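Side-chain contacts in aspartate semialdehyde dehydrogenase (Francisella tularensis subsp. tularensis, PDB 4WOJ), which probably catalyses the NADPH-dependent reductive dephosphorylation of L-aspartyl-4-phosphate to L-aspartate semialdehyde, a shared step in lysine, methionine and threonine biosynthesis: residues S21-R26 against I74-Q79; G14-V19 against S42-G47. All blocks are in the same frame, centred on the assembly; numbering follows the deposited sequence.

Contact 1 of 2, residues S21-R26 against I74-Q79; sequences SVLMSR and ILLSCQ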
loop_
_atom_site.group_PDB
_atom_site.type_symbol
_atom_site.label_atom_id
_atom_site.label_comp_id
_atom_site.label_asym_id
_atom_site.label_seq_id
_atom_site.Cartn_x
_atom_site.Cartn_y
_atom_site.Cartn_z
ATOM N N SER B 21 -11.099 -2.580 -24.362
ATOM C CA SER B 21 -12.338 -3.351 -24.167
ATOM C C SER B 21 -13.267 -2.638 -23.216
ATOM O O SER B 21 -14.490 -2.669 -23.353
ATOM C CB SER B 21 -12.056 -4.733 -23.592
ATOM O OG SER B 21 -10.784 -5.162 -23.973
ATOM N N VAL B 22 -12.680 -1.999 -22.214
ATOM C CA VAL B 22 -13.486 -1.331 -21.223
ATOM C C VAL B 22 -14.168 -0.130 -21.890
ATOM O O VAL B 22 -15.329 0.166 -21.618
ATOM C CB VAL B 22 -12.645 -0.991 -20.004
ATOM C CG1 VAL B 22 -13.419 -0.076 -19.060
ATOM C CG2 VAL B 22 -12.252 -2.298 -19.302
ATOM N N LEU B 23 -13.477 0.479 -22.843
ATOM C CA LEU B 23 -14.036 1.585 -23.604
ATOM C C LEU B 23 -15.178 1.130 -24.494
ATOM O O LEU B 23 -16.256 1.708 -24.460
ATOM C CB LEU B 23 -12.946 2.238 -24.444
ATOM C CG LEU B 23 -13.423 3.366 -25.329
ATOM C CD1 LEU B 23 -13.849 4.527 -24.482
ATOM C CD2 LEU B 23 -12.348 3.772 -26.333
ATOM N N MET B 24 -14.939 0.080 -25.280
ATOM C CA MET B 24 -15.986 -0.530 -26.096
ATOM C C MET B 24 -17.173 -0.825 -25.243
ATOM O O MET B 24 -18.288 -0.427 -25.549
ATOM C CB MET B 24 -15.531 -1.851 -26.699
ATOM C CG MET B 24 -14.442 -1.747 -27.744
ATOM S SD MET B 24 -14.848 -0.543 -28.990
ATOM C CE MET B 24 -13.693 0.759 -28.537
ATOM N N SER B 25 -16.958 -1.531 -24.151
ATOM C CA SER B 25 -18.097 -1.877 -23.312
ATOM C C SER B 25 -18.853 -0.666 -22.833
ATOM O O SER B 25 -20.058 -0.698 -22.666
ATOM C CB SER B 25 -17.663 -2.663 -22.107
ATOM O OG SER B 25 -18.652 -2.517 -21.083
ATOM N N ARG B 26 -18.136 0.420 -22.568
ATOM C CA ARG B 26 -18.769 1.596 -21.982
ATOM C C ARG B 26 -19.531 2.348 -23.055
ATOM O O ARG B 26 -20.591 2.955 -22.797
ATOM C CB ARG B 26 -17.730 2.486 -21.286
ATOM C CG ARG B 26 -17.357 1.955 -19.908
ATOM C CD ARG B 26 -18.504 2.127 -18.916
ATOM N NE ARG B 26 -18.880 3.540 -18.772
ATOM C CZ ARG B 26 -20.092 3.979 -18.433
ATOM N NH1 ARG B 26 -21.080 3.120 -18.191
ATOM N NH2 ARG B 26 -20.316 5.281 -18.318
ATOM N N ILE B 74 -11.950 11.843 -36.545
ATOM C CA ILE B 74 -11.517 11.680 -35.182
ATOM C C ILE B 74 -10.911 10.296 -35.035
ATOM O O ILE B 74 -11.496 9.299 -35.455
ATOM C CB ILE B 74 -12.699 11.785 -34.187
ATOM C CG1 ILE B 74 -13.400 13.145 -34.296
ATOM C CG2 ILE B 74 -12.215 11.561 -32.747
ATOM C CD1 ILE B 74 -14.532 13.331 -33.293
ATOM N N LEU B 75 -9.749 10.236 -34.393
ATOM C CA LEU B 75 -9.115 8.966 -34.067
ATOM C C LEU B 75 -8.952 8.870 -32.562
ATOM O O LEU B 75 -8.669 9.862 -31.893
ATOM C CB LEU B 75 -7.755 8.858 -34.740
ATOM C CG LEU B 75 -7.788 8.892 -36.276
ATOM C CD1 LEU B 75 -6.385 9.095 -36.801
ATOM C CD2 LEU B 75 -8.401 7.603 -36.831
ATOM N N LEU B 76 -9.154 7.668 -32.033
ATOM C CA LEU B 76 -9.092 7.445 -30.602
ATOM C C LEU B 76 -8.195 6.245 -30.282
ATOM O O LEU B 76 -8.546 5.081 -30.570
ATOM C CB LEU B 76 -10.500 7.238 -30.055
ATOM C CG LEU B 76 -10.645 7.459 -28.554
ATOM C CD1 LEU B 76 -12.105 7.761 -28.251
ATOM C CD2 LEU B 76 -10.150 6.252 -27.769
ATOM N N SER B 77 -7.047 6.532 -29.664
ATOM C CA SER B 77 -6.015 5.498 -29.458
ATOM C C SER B 77 -5.884 5.087 -27.999
ATOM O O SER B 77 -5.724 5.924 -27.136
ATOM C CB SER B 77 -4.650 5.968 -29.973
ATOM O OG SER B 77 -3.696 4.927 -29.830
ATOM N N CYS B 78 -5.978 3.786 -27.760
ATOM C CA CYS B 78 -5.553 3.173 -26.523
ATOM C C CYS B 78 -4.310 2.328 -26.806
ATOM O O CYS B 78 -3.974 1.413 -26.047
ATOM C CB CYS B 78 -6.652 2.269 -25.973
ATOM S SG CYS B 78 -8.209 3.111 -25.696
ATOM N N GLN B 79 -3.622 2.647 -27.891
ATOM C CA GLN B 79 -2.584 1.763 -28.390
ATOM C C GLN B 79 -1.344 1.818 -27.524
ATOM O O GLN B 79 -0.797 0.782 -27.152
ATOM C CB GLN B 79 -2.234 2.097 -29.845
ATOM C CG GLN B 79 -1.391 1.032 -30.547
ATOM C CD GLN B 79 -2.004 -0.339 -30.460
ATOM O OE1 GLN B 79 -3.114 -0.555 -30.921
ATOM N NE2 GLN B 79 -1.288 -1.272 -29.861
#

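Contact 2 of 2, residues G14-V19 against S42-G47; sequences GWRGMV and STSQVG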
loop_
_atom_site.group_PDB
_atom_site.type_symbol
_atom_site.label_atom_id
_atom_site.label_comp_id
_atom_site.label_asym_id
_atom_site.label_seq_id
_atom_site.Cartn_x
_atom_site.Cartn_y
_atom_site.Cartn_z
ATOM N N GLY B 14 -6.346 0.549 -30.536
ATOM C CA GLY B 14 -6.138 0.121 -29.140
ATOM C C GLY B 14 -7.238 -0.750 -28.548
ATOM O O GLY B 14 -7.135 -1.187 -27.393
ATOM N N TRP B 15 -8.274 -1.030 -29.342
ATOM C CA TRP B 15 -9.535 -1.584 -28.806
ATOM C C TRP B 15 -9.459 -3.030 -28.308
ATOM O O TRP B 15 -10.344 -3.478 -27.593
ATOM C CB TRP B 15 -10.659 -1.459 -29.837
ATOM C CG TRP B 15 -10.316 -1.986 -31.163
ATOM C CD1 TRP B 15 -9.796 -1.286 -32.213
ATOM C CD2 TRP B 15 -10.438 -3.327 -31.591
ATOM N NE1 TRP B 15 -9.588 -2.109 -33.281
ATOM C CE2 TRP B 15 -9.979 -3.377 -32.928
ATOM C CE3 TRP B 15 -10.898 -4.505 -30.982
ATOM C CZ2 TRP B 15 -9.975 -4.550 -33.660
ATOM C CZ3 TRP B 15 -10.886 -5.667 -31.702
ATOM C CH2 TRP B 15 -10.431 -5.684 -33.038
ATOM N N ARG B 16 -8.398 -3.742 -28.675
ATOM C CA ARG B 16 -8.253 -5.144 -28.319
ATOM C C ARG B 16 -7.762 -5.350 -26.885
ATOM O O ARG B 16 -8.047 -6.378 -26.261
ATOM C CB ARG B 16 -7.280 -5.815 -29.278
ATOM C CG ARG B 16 -7.825 -7.110 -29.879
ATOM C CD ARG B 16 -6.761 -7.804 -30.715
ATOM N NE ARG B 16 -6.682 -7.319 -32.101
ATOM C CZ ARG B 16 -7.513 -7.695 -33.075
ATOM N NH1 ARG B 16 -8.521 -8.531 -32.802
ATOM N NH2 ARG B 16 -7.352 -7.228 -34.319
ATOM N N GLY B 17 -7.008 -4.375 -26.372
ATOM C CA GLY B 17 -6.463 -4.447 -25.021
ATOM C C GLY B 17 -7.473 -4.112 -23.934
ATOM O O GLY B 17 -8.680 -4.039 -24.176
ATOM N N MET B 18 -6.977 -3.882 -22.726
ATOM C CA MET B 18 -7.873 -3.793 -21.563
ATOM C C MET B 18 -8.616 -2.484 -21.517
ATOM O O MET B 18 -9.819 -2.477 -21.341
ATOM C CB MET B 18 -7.107 -3.997 -20.263
ATOM C CG MET B 18 -6.538 -5.379 -20.141
ATOM S SD MET B 18 -5.622 -5.567 -18.616
ATOM C CE MET B 18 -6.782 -6.665 -17.812
ATOM N N VAL B 19 -7.894 -1.378 -21.652
ATOM C CA VAL B 19 -8.513 -0.057 -21.621
ATOM C C VAL B 19 -9.531 -0.051 -22.753
ATOM O O VAL B 19 -10.688 0.360 -22.582
ATOM C CB VAL B 19 -7.480 1.070 -21.845
ATOM C CG1 VAL B 19 -8.171 2.435 -21.946
ATOM C CG2 VAL B 19 -6.459 1.098 -20.715
ATOM N N SER B 42 -6.364 -1.854 -36.903
ATOM C CA SER B 42 -5.720 -3.044 -36.406
ATOM C C SER B 42 -4.320 -3.129 -36.937
ATOM O O SER B 42 -3.936 -2.424 -37.875
ATOM C CB SER B 42 -6.521 -4.289 -36.800
ATOM O OG SER B 42 -6.304 -5.323 -35.868
ATOM N N THR B 43 -3.546 -3.973 -36.283
ATOM C CA THR B 43 -2.206 -4.271 -36.750
ATOM C C THR B 43 -2.027 -5.744 -37.021
ATOM O O THR B 43 -0.912 -6.222 -37.036
ATOM C CB THR B 43 -1.135 -3.830 -35.727
ATOM O OG1 THR B 43 -1.420 -2.490 -35.292
ATOM C CG2 THR B 43 0.266 -3.898 -36.343
ATOM N N SER B 44 -3.093 -6.492 -37.228
ATOM C CA SER B 44 -2.869 -7.870 -37.651
ATOM C C SER B 44 -3.860 -8.342 -38.675
ATOM O O SER B 44 -3.509 -8.522 -39.837
ATOM C CB SER B 44 -2.799 -8.845 -36.462
ATOM O OG SER B 44 -4.056 -9.100 -35.861
ATOM N N GLN B 45 -5.092 -8.557 -38.253
ATOM C CA GLN B 45 -6.064 -9.211 -39.107
ATOM C C GLN B 45 -6.744 -8.205 -40.000
ATOM O O GLN B 45 -7.977 -8.102 -40.007
ATOM C CB GLN B 45 -7.120 -9.924 -38.250
ATOM C CG GLN B 45 -6.678 -11.279 -37.716
ATOM C CD GLN B 45 -6.578 -12.338 -38.816
ATOM O OE1 GLN B 45 -6.775 -12.046 -39.996
ATOM N NE2 GLN B 45 -6.275 -13.571 -38.428
ATOM N N VAL B 46 -5.953 -7.452 -40.751
ATOM C CA VAL B 46 -6.531 -6.410 -41.560
ATOM C C VAL B 46 -7.311 -7.051 -42.691
ATOM O O VAL B 46 -6.928 -8.084 -43.205
ATOM C CB VAL B 46 -5.492 -5.430 -42.120
ATOM C CG1 VAL B 46 -6.190 -4.151 -42.542
ATOM C CG2 VAL B 46 -4.433 -5.141 -41.076
ATOM N N GLY B 47 -8.423 -6.429 -43.052
ATOM C CA GLY B 47 -9.289 -6.937 -44.116
ATOM C C GLY B 47 -10.238 -8.013 -43.599
ATOM O O GLY B 47 -11.135 -8.466 -44.319
#

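Contact 1 of 2, residues S21-R26 against I74-Q79
This is a small, buried, apolar helix-on-sheet contact in the Rossmann-type NAD-binding domain. It joins Leu23, on the first helix of the domain, to Leu76 on strand 74-77 and Cys78 just beyond its end. The strand belongs to the parallel sheet that the helix packs against. Leu23 contributes about half of the buried surface. Its CA lies 9.1 Å from the CA of Cys78, so the backbones stay well apart and side chains fill the interval. The CG of Leu23 is anti to its backbone N (chi1 177°), which extends the side chain from the helix toward the sheet. Leu76 extends to meet it, and the two side chains come tip to tip. Leu23 CD2 and Leu76 CD2 are 3.6 Å apart, a close van der Waals contact. The same methyl of Leu23 also meets sulfur, with CD2 4.2 Å from Cys78 SG. Leu76 CD2 and Cys78 SG are themselves 4.2 Å apart. One methyl of the helix thus sits against a pair of neighbouring groups on the strand side. Leu76 and Cys78 can both face the helix because they are two residues apart. Ser77 between them points away. Its OG accepts a hydrogen bond from the backbone N of Gln79 at 3.0 Å with a fairly straight N-H...O angle of 158°. This ST turn shapes the chain just where the strand gives way to loop. Strand 74-77 is held between strand 8-13, through Ile74 and Leu76, and strand 99-102, through Leu75. Leu76 also touches Phe12 and Ile101 on these two strands. The C-terminal helix 354-369 packs beside the contact, with Arg362 touching Leu23 and Ile368 touching Ile74.

Contact 2 of 2, residues G14-V19 against S42-G47
Arg16 meets Ser42 where the glycine-rich GxxGxxG turn of the Rossmann fold faces the end of strand 36-42 and the loop that follows. Gly14 to Gly17 form a type I beta turn, and Gly17 is the N-cap of helix 18-30. In Rossmann folds this turn lies against the cofactor diphosphate, and the adenosine ribose, with its 2'-phosphate in NADP, sits near the end of the second strand. Arg16 and Ser42 are probably beside the adenosine side, although no cofactor is bound. Arg16 is exposed, but Ser42 is buried. The arginine chain bends at CG-CD (chi3 -85°), which brings one face of the guanidinium against Trp15 CH2. That atom lies 3.3 Å above the guanidinium plane, offset toward the rim. Trp15 CZ2 lies 4.4 Å from Ser42 OG. The indole is held in turn: NE1 donates to the backbone O of Phe41, and its ring meets Phe40 edge-to-face. Backbone hydrogen bonds to Gln61 and Ala63 fix Ser42. Ser44 OG lies 4.1 Å from Arg16 NH2, too far for a bond. The single hydrogen bond between the segments runs from Arg16 NH2 to Ser42 OG, 2.7 Å long, bent to 134° and 12° out of the guanidinium plane.

Both contacts use the opening unit of the Rossmann domain, and their centres are about 10 Å apart. Contact 1 takes the body of helix 18-30 and faces it onto the sheet. Contact 2 takes the turn that leads into that helix and ties it to the last residue of strand 36-42, where the following loop begins. The chemistry follows the setting. Contact 1 is core, made of methyl groups and a sulfur. Contact 2 is partly buried and polar, resting on one hydrogen bond. They also touch directly: Cys78 SG of contact 1 lies 3.8 Å from Val19 CG1 of contact 2.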